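Local coordinates for dihydrodipicolinate reductase N-terminus domain-containing protein (Mycobacterium smegmatis, PDB 6IAQ), which binds NADP and works as a native amine dehydrogenase, an oxidoreductase used for the asymmetric reductive amination of ketones, at residues Ile8-Asn19 / Thr73-Val82; Gly100-Glu108 / Met310-Ile318. All coordinates share one frame; numbering follows the deposited sequence.

Contact 1 (Ile8-Asn19 / Thr73-Val82); sequences IRAVVYGVGAMN and THPDIAVIAV. With NAP (NADP nicotinamide-adenine-dinucleotide phosphate), chain F.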
loop_
_atom_site.group_PDB
_atom_site.type_symbol
_atom_site.label_atom_id
_atom_site.label_comp_id
_atom_site.label_asym_id
_atom_site.label_seq_id
_atom_site.Cartn_x
_atom_site.Cartn_y
_atom_site.Cartn_z
ATOM N N ILE A 8 15.366 13.323 18.963
ATOM C CA ILE A 8 15.973 13.504 17.605
ATOM C C ILE A 8 16.375 14.973 17.449
ATOM O O ILE A 8 15.523 15.868 17.692
ATOM C CB ILE A 8 15.003 13.053 16.491
ATOM C CG1 ILE A 8 14.771 11.537 16.549
ATOM C CG2 ILE A 8 15.480 13.525 15.122
ATOM C CD1 ILE A 8 13.563 11.067 15.758
ATOM N N ARG A 9 17.606 15.194 17.013
ATOM C CA ARG A 9 18.147 16.550 16.729
ATOM C C ARG A 9 18.303 16.652 15.205
ATOM O O ARG A 9 19.010 15.804 14.606
ATOM C CB ARG A 9 19.441 16.794 17.525
ATOM C CG ARG A 9 19.256 16.765 19.043
ATOM C CD ARG A 9 20.570 16.676 19.810
ATOM N NE ARG A 9 21.372 17.875 19.610
ATOM C CZ ARG A 9 22.416 17.996 18.793
ATOM N NH1 ARG A 9 22.882 16.960 18.103
ATOM N NH2 ARG A 9 23.058 19.156 18.743
ATOM N N ALA A 10 17.645 17.631 14.595
ATOM C CA ALA A 10 17.580 17.758 13.112
ATOM C C ALA A 10 18.155 19.102 12.633
ATOM O O ALA A 10 17.967 20.109 13.347
ATOM C CB ALA A 10 16.144 17.602 12.672
ATOM N N VAL A 11 18.794 19.092 11.469
ATOM C CA VAL A 11 19.160 20.309 10.693
ATOM C C VAL A 11 18.246 20.377 9.460
ATOM O O VAL A 11 18.149 19.367 8.730
ATOM C CB VAL A 11 20.652 20.310 10.321
ATOM C CG1 VAL A 11 20.975 21.283 9.176
ATOM C CG2 VAL A 11 21.500 20.664 11.544
ATOM N N VAL A 12 17.557 21.501 9.263
ATOM C CA VAL A 12 16.698 21.684 8.054
ATOM C C VAL A 12 17.593 22.325 6.986
ATOM O O VAL A 12 18.118 23.445 7.192
ATOM C CB VAL A 12 15.331 22.361 8.314
ATOM C CG1 VAL A 12 14.990 22.511 9.794
ATOM C CG2 VAL A 12 15.128 23.662 7.587
ATOM N N TYR A 13 17.907 21.530 5.969
ATOM C CA TYR A 13 18.853 21.826 4.886
ATOM C C TYR A 13 18.043 22.345 3.689
ATOM O O TYR A 13 17.397 21.526 2.965
ATOM C CB TYR A 13 19.663 20.564 4.607
ATOM C CG TYR A 13 21.015 20.752 3.977
ATOM C CD1 TYR A 13 21.278 21.809 3.117
ATOM C CD2 TYR A 13 22.023 19.841 4.208
ATOM C CE1 TYR A 13 22.501 21.932 2.489
ATOM C CE2 TYR A 13 23.264 19.971 3.611
ATOM C CZ TYR A 13 23.508 21.032 2.761
ATOM O OH TYR A 13 24.720 21.161 2.153
ATOM N N GLY A 14 18.089 23.670 3.486
ATOM C CA GLY A 14 17.197 24.417 2.592
ATOM C C GLY A 14 15.976 24.846 3.375
ATOM O O GLY A 14 15.532 24.098 4.268
ATOM N N VAL A 15 15.474 26.039 3.105
ATOM C CA VAL A 15 14.345 26.652 3.845
ATOM C C VAL A 15 13.380 27.236 2.816
ATOM O O VAL A 15 13.015 28.416 2.943
ATOM C CB VAL A 15 14.823 27.698 4.860
ATOM C CG1 VAL A 15 13.702 28.017 5.827
ATOM C CG2 VAL A 15 16.035 27.213 5.626
ATOM N N GLY A 16 12.969 26.412 1.849
ATOM C CA GLY A 16 12.122 26.878 0.745
ATOM C C GLY A 16 10.695 26.468 0.957
ATOM O O GLY A 16 10.279 26.288 2.132
ATOM N N ALA A 17 9.940 26.305 -0.122
ATOM C CA ALA A 17 8.489 26.002 -0.029
ATOM C C ALA A 17 8.289 24.707 0.787
ATOM O O ALA A 17 7.421 24.688 1.703
ATOM C CB ALA A 17 7.902 25.882 -1.415
ATOM N N MET A 18 9.049 23.656 0.493
ATOM C CA MET A 18 8.811 22.336 1.144
ATOM C C MET A 18 9.367 22.340 2.581
ATOM O O MET A 18 8.613 21.975 3.500
ATOM C CB MET A 18 9.386 21.167 0.335
ATOM C CG MET A 18 8.653 20.952 -1.019
ATOM S SD MET A 18 6.866 20.776 -0.861
ATOM C CE MET A 18 6.266 22.452 -1.070
ATOM N N ASN A 19 10.602 22.767 2.805
ATOM C CA ASN A 19 11.190 22.706 4.178
ATOM C C ASN A 19 10.463 23.660 5.117
ATOM O O ASN A 19 10.472 23.380 6.327
ATOM C CB ASN A 19 12.705 22.836 4.217
ATOM C CG ASN A 19 13.375 21.482 4.273
ATOM O OD1 ASN A 19 12.687 20.465 4.422
ATOM N ND2 ASN A 19 14.698 21.442 4.148
ATOM N N THR A 73 26.771 21.361 15.358
ATOM C CA THR A 73 25.536 20.806 15.968
ATOM C C THR A 73 25.500 19.267 15.967
ATOM O O THR A 73 24.768 18.731 16.820
ATOM C CB THR A 73 24.284 21.394 15.305
ATOM O OG1 THR A 73 24.296 20.965 13.947
ATOM C CG2 THR A 73 24.224 22.903 15.413
ATOM N N HIS A 74 26.207 18.584 15.073
ATOM C CA HIS A 74 26.195 17.100 14.933
ATOM C C HIS A 74 24.790 16.539 15.127
ATOM O O HIS A 74 24.521 15.771 16.061
ATOM C CB HIS A 74 27.210 16.469 15.867
ATOM C CG HIS A 74 28.603 16.718 15.408
ATOM N ND1 HIS A 74 29.344 17.803 15.863
ATOM C CD2 HIS A 74 29.369 16.094 14.489
ATOM C CE1 HIS A 74 30.524 17.779 15.277
ATOM N NE2 HIS A 74 30.554 16.753 14.420
ATOM N N PRO A 75 23.845 16.864 14.210
ATOM C CA PRO A 75 22.475 16.384 14.326
ATOM C C PRO A 75 22.378 14.882 14.021
ATOM O O PRO A 75 23.251 14.344 13.382
ATOM C CB PRO A 75 21.752 17.212 13.248
ATOM C CG PRO A 75 22.807 17.378 12.168
ATOM C CD PRO A 75 24.073 17.610 12.964
ATOM N N ASP A 76 21.280 14.262 14.441
ATOM C CA ASP A 76 20.929 12.859 14.084
ATOM C C ASP A 76 20.515 12.777 12.615
ATOM O O ASP A 76 20.642 11.678 12.033
ATOM C CB ASP A 76 19.765 12.357 14.943
ATOM C CG ASP A 76 20.131 12.322 16.410
ATOM O OD1 ASP A 76 20.995 11.555 16.722
ATOM O OD2 ASP A 76 19.561 13.112 17.206
ATOM N N ILE A 77 19.988 13.872 12.060
ATOM C CA ILE A 77 19.353 13.850 10.709
ATOM C C ILE A 77 19.431 15.252 10.084
ATOM O O ILE A 77 19.094 16.269 10.772
ATOM C CB ILE A 77 17.895 13.322 10.772
ATOM C CG1 ILE A 77 17.303 13.054 9.381
ATOM C CG2 ILE A 77 17.018 14.270 11.568
ATOM C CD1 ILE A 77 17.695 11.763 8.776
ATOM N N ALA A 78 19.820 15.273 8.817
ATOM C CA ALA A 78 19.667 16.429 7.905
ATOM C C ALA A 78 18.447 16.164 7.019
ATOM O O ALA A 78 18.365 15.086 6.416
ATOM C CB ALA A 78 20.906 16.592 7.062
ATOM N N VAL A 79 17.523 17.112 6.994
ATOM C CA VAL A 79 16.226 17.035 6.265
ATOM C C VAL A 79 16.345 17.980 5.055
ATOM O O VAL A 79 16.372 19.180 5.270
ATOM C CB VAL A 79 15.076 17.395 7.208
ATOM C CG1 VAL A 79 13.746 17.257 6.514
ATOM C CG2 VAL A 79 15.123 16.547 8.488
ATOM N N ILE A 80 16.581 17.432 3.869
ATOM C CA ILE A 80 17.063 18.199 2.695
ATOM C C ILE A 80 15.899 18.422 1.720
ATOM O O ILE A 80 15.317 17.440 1.212
ATOM C CB ILE A 80 18.226 17.493 2.007
ATOM C CG1 ILE A 80 19.338 17.136 3.012
ATOM C CG2 ILE A 80 18.757 18.362 0.869
ATOM C CD1 ILE A 80 20.462 16.342 2.397
ATOM N N ALA A 81 15.619 19.688 1.431
ATOM C CA ALA A 81 14.700 20.086 0.342
ATOM C C ALA A 81 15.383 21.206 -0.451
ATOM O O ALA A 81 15.018 22.406 -0.211
ATOM C CB ALA A 81 13.387 20.486 0.920
ATOM N N VAL A 82 16.331 20.854 -1.314
ATOM C CA VAL A 82 17.066 21.914 -2.074
ATOM C C VAL A 82 17.001 21.658 -3.575
ATOM O O VAL A 82 16.603 22.606 -4.242
ATOM C CB VAL A 82 18.485 22.259 -1.551
ATOM C CG1 VAL A 82 18.746 21.802 -0.136
ATOM C CG2 VAL A 82 19.610 21.929 -2.510
HETATM P PA NAP F . 12.332 26.031 -3.345
HETATM O O1A NAP F . 11.235 26.695 -2.655
HETATM O O2A NAP F . 13.069 26.637 -4.576
HETATM O O5B NAP F . 13.440 25.682 -2.197
HETATM C C5B NAP F . 14.787 25.301 -2.506
HETATM C C4B NAP F . 15.680 25.756 -1.359
HETATM O O4B NAP F . 17.030 25.346 -1.559
HETATM C C3B NAP F . 15.725 27.291 -1.136
HETATM O O3B NAP F . 15.448 27.459 0.275
HETATM C C2B NAP F . 17.159 27.731 -1.418
HETATM O O2B NAP F . 17.659 28.728 -0.500
HETATM C C1B NAP F . 17.858 26.452 -1.072
HETATM N N9A NAP F . 19.185 26.229 -1.642
HETATM C C8A NAP F . 19.567 26.179 -2.934
HETATM N N7A NAP F . 20.865 25.857 -2.978
HETATM C C5A NAP F . 21.272 25.621 -1.708
HETATM C C6A NAP F . 22.516 25.208 -1.010
HETATM N N6A NAP F . 23.631 24.965 -1.687
HETATM N N1A NAP F . 22.498 25.099 0.317
HETATM C C2A NAP F . 21.399 25.320 1.068
HETATM N N3A NAP F . 20.219 25.697 0.525
HETATM C C4A NAP F . 20.162 25.875 -0.826
HETATM O O3 NAP F . 11.897 24.535 -3.872
HETATM P PN NAP F . 10.924 23.474 -3.049
HETATM O O1N NAP F . 9.512 23.479 -3.546
HETATM O O2N NAP F . 11.137 23.594 -1.581
HETATM O O5D NAP F . 11.694 22.216 -3.668
HETATM C C5D NAP F . 13.029 21.807 -3.347
HETATM C C4D NAP F . 13.477 20.556 -4.050
HETATM O O4D NAP F . 12.645 19.451 -3.566
HETATM C C3D NAP F . 13.348 20.684 -5.541
HETATM O O3D NAP F . 14.451 20.128 -6.234
HETATM C C2D NAP F . 12.075 19.881 -5.840
HETATM O O2D NAP F . 12.102 19.413 -7.195
HETATM C C1D NAP F . 12.134 18.797 -4.725
HETATM N N1N NAP F . 10.801 18.245 -4.423
HETATM C C2N NAP F . 10.668 16.932 -4.421
HETATM C C3N NAP F . 9.416 16.376 -4.202
HETATM C C7N NAP F . 9.225 14.876 -4.141
HETATM O O7N NAP F . 8.059 14.484 -4.103
HETATM N N7N NAP F . 10.272 14.034 -4.089
HETATM C C4N NAP F . 8.328 17.218 -3.973
HETATM C C5N NAP F . 8.495 18.600 -3.975
HETATM C C6N NAP F . 9.764 19.072 -4.201
HETATM P P2B NAP F . 17.025 30.190 -0.394
HETATM O O1X NAP F . 15.648 30.068 0.192
HETATM O O2X NAP F . 17.859 30.886 0.679
HETATM O O3X NAP F . 17.189 30.631 -1.852
HETATM O O HOH W 1 22.119 14.507 18.221
HETATM O O HOH W 2 12.729 23.691 0.593
#
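Strands 9-13 and 77-80 run parallel, 4.6 Å apart at their closest and 22° off alignment, with Ala-10, Val-11, Val-12 and Tyr-13 beside Ile-77, Ala-78, Val-79 and Ile-80. Backbone bonds alternate between them, from Val-11 N to Ile-77 O through to Ala-81 N to Tyr-13 O. At the N-terminal end Arg-9 reaches to the backbone of residues 73-74: NH1 and NH2 both grip Thr-73 O end-on (NH2 to O 2.6 Å), and NH1 also takes His-74 O, both oxygens near the guanidinium plane, though NH1 meets His-74 O from above its carbonyl plane. Asp-76 OD2 receives Arg-9 N on its anti lone pair (2.9 Å), and a water ties that oxygen to NH1.

Val-11 CG2 rests on Pro-75 CG at 3.6 Å. With chi1 at -156°, Tyr-13 lies alongside Ile-80, pointing the same way, CB to CG1 3.8 Å, while the edge of its ring meets the adenine. The Asn-19 amide, from helix 17-28, bonds Val-79 O through ND2 (3.0 Å) and also Gly-14 O; its buried OD1 has no partner in the model. Val-79 O thus takes Tyr-13 N and Asn-19 ND2 from opposite faces of its plane. Backbone N of Ala-17 and Met-18 bond the two phosphates, and a water links Ala-81 O to NAP O2N. These are neighbouring parallel strands of an NADP-binding Rossmann fold, with the glycine-rich loop after strand 9-13 at the pyrophosphate.

Contact 2 (Gly100-Glu108 / Met310-Ile318); sequences GVNAVTLSE and MVNRIPDVI. With NAP (NADP nicotinamide-adenine-dinucleotide phosphate), chain F; EDO (1,2-ethanediol), chain E.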
loop_
_atom_site.group_PDB
_atom_site.type_symbol
_atom_site.label_atom_id
_atom_site.label_comp_id
_atom_site.label_asym_id
_atom_site.label_seq_id
_atom_site.Cartn_x
_atom_site.Cartn_y
_atom_site.Cartn_z
ATOM N N GLY A 100 29.261 12.057 8.880
ATOM C CA GLY A 100 28.474 10.950 9.459
ATOM C C GLY A 100 27.044 11.331 9.787
ATOM O O GLY A 100 26.450 10.712 10.706
ATOM N N VAL A 101 26.453 12.286 9.063
ATOM C CA VAL A 101 25.078 12.777 9.371
ATOM C C VAL A 101 24.090 12.055 8.443
ATOM O O VAL A 101 24.277 12.083 7.188
ATOM C CB VAL A 101 24.983 14.312 9.261
ATOM C CG1 VAL A 101 23.549 14.786 9.322
ATOM C CG2 VAL A 101 25.812 15.011 10.345
ATOM N N ASN A 102 23.099 11.382 9.043
ATOM C CA ASN A 102 21.984 10.736 8.293
ATOM C C ASN A 102 21.276 11.829 7.485
ATOM O O ASN A 102 21.140 12.968 8.000
ATOM C CB ASN A 102 20.974 10.078 9.220
ATOM C CG ASN A 102 21.578 8.975 10.077
ATOM O OD1 ASN A 102 22.129 8.012 9.551
ATOM N ND2 ASN A 102 21.464 9.107 11.391
ATOM N N ALA A 103 20.826 11.509 6.279
ATOM C CA ALA A 103 20.128 12.491 5.418
ATOM C C ALA A 103 18.887 11.846 4.798
ATOM O O ALA A 103 18.991 10.762 4.225
ATOM C CB ALA A 103 21.059 13.050 4.361
ATOM N N VAL A 104 17.755 12.519 4.958
ATOM C CA VAL A 104 16.522 12.246 4.172
ATOM C C VAL A 104 16.373 13.447 3.217
ATOM O O VAL A 104 16.595 14.583 3.664
ATOM C CB VAL A 104 15.350 12.003 5.143
ATOM C CG1 VAL A 104 14.959 13.248 5.927
ATOM C CG2 VAL A 104 14.170 11.390 4.436
ATOM N N THR A 105 16.126 13.199 1.938
ATOM C CA THR A 105 16.078 14.265 0.908
ATOM C C THR A 105 14.877 14.082 -0.026
ATOM O O THR A 105 14.531 12.925 -0.333
ATOM C CB THR A 105 17.383 14.317 0.113
ATOM O OG1 THR A 105 17.333 15.427 -0.789
ATOM C CG2 THR A 105 17.679 13.062 -0.669
ATOM N N LEU A 106 14.347 15.198 -0.524
ATOM C CA LEU A 106 13.262 15.208 -1.539
ATOM C C LEU A 106 13.834 14.998 -2.925
ATOM O O LEU A 106 13.006 14.893 -3.851
ATOM C CB LEU A 106 12.499 16.534 -1.456
ATOM C CG LEU A 106 11.669 16.701 -0.198
ATOM C CD1 LEU A 106 10.847 17.956 -0.289
ATOM C CD2 LEU A 106 10.832 15.448 0.096
ATOM N N SER A 107 15.173 14.977 -3.113
ATOM C CA SER A 107 15.767 14.838 -4.464
ATOM C C SER A 107 15.075 13.688 -5.224
ATOM O O SER A 107 15.210 12.549 -4.797
ATOM C CB SER A 107 17.267 14.666 -4.416
ATOM O OG SER A 107 17.883 15.862 -3.946
ATOM N N GLU A 108 14.397 13.986 -6.339
ATOM C CA GLU A 108 13.554 13.002 -7.067
ATOM C C GLU A 108 14.452 11.877 -7.591
ATOM O O GLU A 108 14.034 10.718 -7.579
ATOM C CB GLU A 108 12.736 13.671 -8.186
ATOM C CG GLU A 108 11.617 14.560 -7.656
ATOM C CD GLU A 108 11.963 16.014 -7.424
ATOM O OE1 GLU A 108 13.182 16.316 -7.285
ATOM O OE2 GLU A 108 11.016 16.840 -7.343
ATOM N N MET A 310 8.481 12.503 3.992
ATOM C CA MET A 310 9.885 12.740 4.419
ATOM C C MET A 310 9.934 12.753 5.948
ATOM O O MET A 310 10.830 12.148 6.507
ATOM C CB MET A 310 10.471 14.051 3.863
ATOM C CG MET A 310 11.909 14.250 4.310
ATOM S SD MET A 310 12.879 15.359 3.218
ATOM C CE MET A 310 11.936 16.839 3.553
ATOM N N VAL A 311 9.016 13.430 6.608
ATOM C CA VAL A 311 8.993 13.520 8.098
ATOM C C VAL A 311 8.804 12.121 8.689
ATOM O O VAL A 311 9.638 11.726 9.539
ATOM C CB VAL A 311 7.940 14.521 8.579
ATOM C CG1 VAL A 311 7.719 14.455 10.089
ATOM C CG2 VAL A 311 8.322 15.934 8.157
ATOM N N ASN A 312 7.793 11.381 8.223
ATOM C CA ASN A 312 7.403 10.071 8.812
ATOM C C ASN A 312 8.516 9.065 8.497
ATOM O O ASN A 312 8.598 8.044 9.220
ATOM C CB ASN A 312 6.013 9.624 8.351
ATOM C CG ASN A 312 4.890 10.534 8.828
ATOM O OD1 ASN A 312 5.072 11.348 9.738
ATOM N ND2 ASN A 312 3.715 10.417 8.214
ATOM N N ARG A 313 9.392 9.357 7.523
ATOM C CA ARG A 313 10.554 8.482 7.215
ATOM C C ARG A 313 11.732 8.700 8.191
ATOM O O ARG A 313 12.634 7.849 8.228
ATOM C CB ARG A 313 11.060 8.685 5.784
ATOM C CG ARG A 313 10.323 7.925 4.691
ATOM C CD ARG A 313 10.235 6.443 4.977
ATOM N NE ARG A 313 9.670 5.683 3.880
ATOM C CZ ARG A 313 9.321 4.394 3.964
ATOM N NH1 ARG A 313 9.477 3.705 5.104
ATOM N NH2 ARG A 313 8.820 3.796 2.901
ATOM N N ILE A 314 11.775 9.781 8.953
ATOM C CA ILE A 314 13.012 10.147 9.707
ATOM C C ILE A 314 13.384 9.018 10.674
ATOM O O ILE A 314 14.549 8.614 10.706
ATOM C CB ILE A 314 12.892 11.525 10.385
ATOM C CG1 ILE A 314 13.023 12.652 9.349
ATOM C CG2 ILE A 314 13.924 11.677 11.501
ATOM C CD1 ILE A 314 12.553 13.980 9.857
ATOM N N PRO A 315 12.466 8.447 11.486
ATOM C CA PRO A 315 12.848 7.346 12.380
ATOM C C PRO A 315 13.378 6.123 11.618
ATOM O O PRO A 315 14.288 5.469 12.122
ATOM C CB PRO A 315 11.578 6.987 13.156
ATOM C CG PRO A 315 10.720 8.238 13.058
ATOM C CD PRO A 315 11.100 8.904 11.745
ATOM N N ASP A 316 12.806 5.841 10.439
ATOM C CA ASP A 316 13.204 4.695 9.592
ATOM C C ASP A 316 14.631 4.910 9.145
ATOM O O ASP A 316 15.391 3.950 9.196
ATOM C CB ASP A 316 12.276 4.499 8.393
ATOM C CG ASP A 316 10.831 4.204 8.758
ATOM O OD1 ASP A 316 10.597 3.794 9.936
ATOM O OD2 ASP A 316 9.958 4.405 7.878
ATOM N N VAL A 317 14.977 6.139 8.729
ATOM C CA VAL A 317 16.290 6.428 8.095
ATOM C C VAL A 317 17.348 6.409 9.208
ATOM O O VAL A 317 18.410 5.827 8.989
ATOM C CB VAL A 317 16.238 7.745 7.289
ATOM C CG1 VAL A 317 17.615 8.253 6.914
ATOM C CG2 VAL A 317 15.390 7.567 6.026
ATOM N N ILE A 318 17.038 6.929 10.397
ATOM C CA ILE A 318 17.989 6.851 11.545
ATOM C C ILE A 318 18.253 5.381 11.883
ATOM O O ILE A 318 19.435 5.005 11.968
ATOM C CB ILE A 318 17.507 7.668 12.750
ATOM C CG1 ILE A 318 17.518 9.169 12.415
ATOM C CG2 ILE A 318 18.376 7.341 13.967
ATOM C CD1 ILE A 318 16.738 10.014 13.380
HETATM P PA NAP F . 12.332 26.031 -3.345
HETATM O O1A NAP F . 11.235 26.695 -2.655
HETATM O O2A NAP F . 13.069 26.637 -4.576
HETATM O O5B NAP F . 13.440 25.682 -2.197
HETATM C C5B NAP F . 14.787 25.301 -2.506
HETATM C C4B NAP F . 15.680 25.756 -1.359
HETATM O O4B NAP F . 17.030 25.346 -1.559
HETATM C C3B NAP F . 15.725 27.291 -1.136
HETATM O O3B NAP F . 15.448 27.459 0.275
HETATM C C2B NAP F . 17.159 27.731 -1.418
HETATM O O2B NAP F . 17.659 28.728 -0.500
HETATM C C1B NAP F . 17.858 26.452 -1.072
HETATM N N9A NAP F . 19.185 26.229 -1.642
HETATM C C8A NAP F . 19.567 26.179 -2.934
HETATM N N7A NAP F . 20.865 25.857 -2.978
HETATM C C5A NAP F . 21.272 25.621 -1.708
HETATM C C6A NAP F . 22.516 25.208 -1.010
HETATM N N6A NAP F . 23.631 24.965 -1.687
HETATM N N1A NAP F . 22.498 25.099 0.317
HETATM C C2A NAP F . 21.399 25.320 1.068
HETATM N N3A NAP F . 20.219 25.697 0.525
HETATM C C4A NAP F . 20.162 25.875 -0.826
HETATM O O3 NAP F . 11.897 24.535 -3.872
HETATM P PN NAP F . 10.924 23.474 -3.049
HETATM O O1N NAP F . 9.512 23.479 -3.546
HETATM O O2N NAP F . 11.137 23.594 -1.581
HETATM O O5D NAP F . 11.694 22.216 -3.668
HETATM C C5D NAP F . 13.029 21.807 -3.347
HETATM C C4D NAP F . 13.477 20.556 -4.050
HETATM O O4D NAP F . 12.645 19.451 -3.566
HETATM C C3D NAP F . 13.348 20.684 -5.541
HETATM O O3D NAP F . 14.451 20.128 -6.234
HETATM C C2D NAP F . 12.075 19.881 -5.840
HETATM O O2D NAP F . 12.102 19.413 -7.195
HETATM C C1D NAP F . 12.134 18.797 -4.725
HETATM N N1N NAP F . 10.801 18.245 -4.423
HETATM C C2N NAP F . 10.668 16.932 -4.421
HETATM C C3N NAP F . 9.416 16.376 -4.202
HETATM C C7N NAP F . 9.225 14.876 -4.141
HETATM O O7N NAP F . 8.059 14.484 -4.103
HETATM N N7N NAP F . 10.272 14.034 -4.089
HETATM C C4N NAP F . 8.328 17.218 -3.973
HETATM C C5N NAP F . 8.495 18.600 -3.975
HETATM C C6N NAP F . 9.764 19.072 -4.201
HETATM P P2B NAP F . 17.025 30.190 -0.394
HETATM O O1X NAP F . 15.648 30.068 0.192
HETATM O O2X NAP F . 17.859 30.886 0.679
HETATM O O3X NAP F . 17.189 30.631 -1.852
HETATM C C1 EDO E . 7.242 16.550 -7.662
HETATM O O1 EDO E . 8.455 15.861 -7.561
HETATM C C2 EDO E . 6.109 15.651 -7.313
HETATM O O2 EDO E . 5.846 15.643 -5.913
#
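Met-310, in helix 302-312, meets Val-104 and Leu-106 of the strand 102-105 region, and the contact can be read along its side chain. Met-310 CB lies 4.0 Å from Leu-106 CD2. CG, swung anti to the backbone N (chi1 -179°), sits against both methyls of Val-104, 3.6 Å from CG1 and from CG2. SD goes on to Leu-106 CD2 at 3.7 Å and also passes near Val-104 O. A bend at chi3 (65°) then lays CE against Leu-106, 3.8 Å from CG; the two side chains cross at about a right angle.

Val-104 points toward the helices; its CG1 reaches Ile-314 CG1 at 4.0 Å as well as Met-310, while CG2 faces Val-317 CG2 more loosely. Farther back along the strand, Asn-102 lies across Ile-318; its amide is used elsewhere, ND2 on Asp-76 O and OD1 on Thr-134 N, bonding it to the residue just before strand 77-80 and to the start of strand 134-137. On the helical side Arg-313 turns its guanidinium away from the strand, NH1 bridging to Asp-316 OD2 (2.9 Å) and NE to Asp-142.

Past the strand the chain enters the cofactor site. Leu-106 packs its CB on the nicotinamide end of NAP, and its backbone O accepts the carboxamide N7N at 2.9 Å. Glu-108 OE2 takes the nicotinamide ribose hydroxyl O2D and an ethanediol, probably from the crystallisation liquor, while OE1 is held by Ser-84. Segment 310-318 thus runs along one face of the parallel Rossmann sheet, Met-310 toward the nicotinamide pocket and Ile-318 at the N-terminal end of strand 102-105.

Overall arrangement
From the N terminus, strand 9-13 leads into the glycine-rich loop and helix 17-28; the chain then makes strand 32-37 and two helices before contact 1 brings residues 73-82 back beside the first strand. Helix 86-98 carries it over to strand 102-105, where contact 2 opens. That second loop is far longer, about 200 residues, and takes in the large mixed sheet before residues 310-318 return to the Rossmann sheet. The two loops follow in series, neither enclosing the other. They join through neighbouring strands 77-80 and 102-105 and through Met-310, which also packs on Val-79 and Asn-19. Between them the contacts touch NADP from adenine to nicotinamide.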